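PDB 3D7I: carboxymuconolactone decarboxylase family protein from Methanocaldococcus jannaschii, which belongs to the carboxymuconolactone decarboxylase family and is possibly involved in oxygen detoxification, perhaps as an oxidoreductase of peroxiredoxin type. Local coordinates for the interface of chains A and B. Numbering follows the deposited sequence. Chains: chain A/B, carboxymuconolactone decarboxylase family protein.

The interface of chains A and B. Residues chain A 12, 15, 19, 22, 26; chain B 84, 87, 95, 99.
A helix-on-helix hydrophobic patch brings two copies together in the deposited assembly, with B:Phe95 pushed into the angle between the first two helices of chain A, where A:Val15, A:Leu22 and A:Ile26 receive it. The phenyl ring enters by its far end. Its CE2 lies 3.6 Å from CD1 of A:Ile26, whose side chain runs obliquely past the ring. A:Leu22 meets it tip to tip, CD2 standing 3.8 Å from CZ. A:Val15 does likewise, its CG2 3.9 Å from CZ of B:Phe95. The ring is carried out to them because CG of B:Phe95 is anti to the backbone N (chi1 176°). Within chain B, CG of B:Met99, a selenomethionine, covers one ring face toward the rim, and the same carbon touches CG2 of A:Val15 at 4.0 Å. On the other flank, CD2 of B:Leu87 packs 3.9 Å from CG1 of A:Ile26, and the side chains of B:Leu87 and A:Leu22 run antiparallel alongside one another. B:Arg84, bent at chi3 (94°), lays its guanidinium over A:Leu22. CD2 of that leucine sits 3.9 Å above the plane near its rim. The ring of A:Tyr19 stands almost perpendicular to the guanidinium (89°), with CD1 toward NH1. No polar bond crosses the patch. An alanine in place of B:Arg84 would probably open a gap on one side of A:Leu22 CD2, though B:Phe95 still touches it, and leave CD1 of A:Tyr19 without NH1 beside it. The patch pairs helices 10-18 and 20-33 of chain A, with A:Tyr19 in the turn between them, with helices 76-90 and 92-104 of chain B; the structure alone does not show whether this contact forms in solution.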
# COMPACT_ATOMS: atom_id res chain seq x y z
N MSE A 12 -13.49 1.71 -18.97
CA MSE A 12 -12.99 1.15 -20.22
C MSE A 12 -13.81 1.50 -21.45
O MSE A 12 -13.27 1.62 -22.55
CB MSE A 12 -12.84 -0.36 -20.07
CG MSE A 12 -11.79 -0.71 -19.07
SE MSE A 12 -10.12 0.13 -19.63
CE MSE A 12 -9.72 -1.21 -20.96
N VAL A 15 -12.37 4.91 -22.37
CA VAL A 15 -11.02 4.69 -22.89
C VAL A 15 -11.13 4.19 -24.35
O VAL A 15 -10.50 4.72 -25.23
CB VAL A 15 -10.22 3.69 -22.04
CG1 VAL A 15 -8.86 3.45 -22.63
CG2 VAL A 15 -10.06 4.19 -20.60
N TYR A 19 -9.57 6.96 -26.40
CA TYR A 19 -8.13 6.63 -26.46
C TYR A 19 -7.92 5.27 -27.09
O TYR A 19 -7.47 4.34 -26.40
CB TYR A 19 -7.54 6.69 -25.04
CG TYR A 19 -7.85 8.01 -24.36
CD1 TYR A 19 -7.41 9.20 -24.90
CD2 TYR A 19 -8.58 8.05 -23.18
CE1 TYR A 19 -7.71 10.43 -24.29
CE2 TYR A 19 -8.91 9.26 -22.58
CZ TYR A 19 -8.47 10.43 -23.12
OH TYR A 19 -8.77 11.64 -22.51
N LEU A 22 -4.49 3.34 -26.58
CA LEU A 22 -4.33 2.89 -25.19
C LEU A 22 -5.25 1.70 -24.92
O LEU A 22 -4.84 0.71 -24.35
CB LEU A 22 -4.67 4.05 -24.26
CG LEU A 22 -4.47 3.80 -22.76
CD1 LEU A 22 -2.99 3.50 -22.48
CD2 LEU A 22 -4.97 5.02 -22.02
N ILE A 26 -4.21 -2.13 -23.85
CA ILE A 26 -4.81 -2.70 -22.66
C ILE A 26 -5.43 -4.08 -22.92
O ILE A 26 -5.22 -5.03 -22.17
CB ILE A 26 -5.85 -1.75 -22.05
CG1 ILE A 26 -5.14 -0.56 -21.35
CG2 ILE A 26 -6.77 -2.51 -21.11
CD1 ILE A 26 -6.07 0.57 -20.96
N ARG B 84 -2.64 7.68 -17.53
CA ARG B 84 -1.81 6.75 -18.33
C ARG B 84 -0.61 6.29 -17.52
O ARG B 84 -0.26 5.11 -17.45
CB ARG B 84 -1.36 7.44 -19.62
CG ARG B 84 -2.48 7.77 -20.58
CD ARG B 84 -2.01 8.67 -21.70
NE ARG B 84 -1.62 7.93 -22.87
CZ ARG B 84 -2.39 7.68 -23.93
NH1 ARG B 84 -3.64 8.09 -24.04
NH2 ARG B 84 -1.88 6.99 -24.89
N LEU B 87 -1.65 3.82 -14.78
CA LEU B 87 -1.74 2.46 -15.31
C LEU B 87 -0.37 1.79 -15.31
O LEU B 87 -0.22 0.68 -14.82
CB LEU B 87 -2.29 2.47 -16.73
CG LEU B 87 -2.28 1.16 -17.51
CD1 LEU B 87 -3.11 0.10 -16.81
CD2 LEU B 87 -2.80 1.44 -18.95
N PHE B 95 -6.11 2.37 -12.49
CA PHE B 95 -6.40 3.08 -13.73
C PHE B 95 -7.91 3.14 -14.00
O PHE B 95 -8.47 4.22 -14.28
CB PHE B 95 -5.74 2.36 -14.90
CG PHE B 95 -6.06 2.98 -16.25
CD1 PHE B 95 -5.60 4.22 -16.58
CD2 PHE B 95 -6.84 2.29 -17.18
CE1 PHE B 95 -5.87 4.80 -17.82
CE2 PHE B 95 -7.14 2.87 -18.42
CZ PHE B 95 -6.67 4.12 -18.74
N MSE B 99 -10.27 6.43 -14.02
CA MSE B 99 -10.87 6.83 -15.28
C MSE B 99 -12.36 7.01 -15.10
O MSE B 99 -12.93 7.95 -15.64
CB MSE B 99 -10.60 5.83 -16.41
CG MSE B 99 -9.32 6.00 -17.13
SE MSE B 99 -9.16 7.69 -18.15
CE MSE B 99 -10.53 8.05 -18.34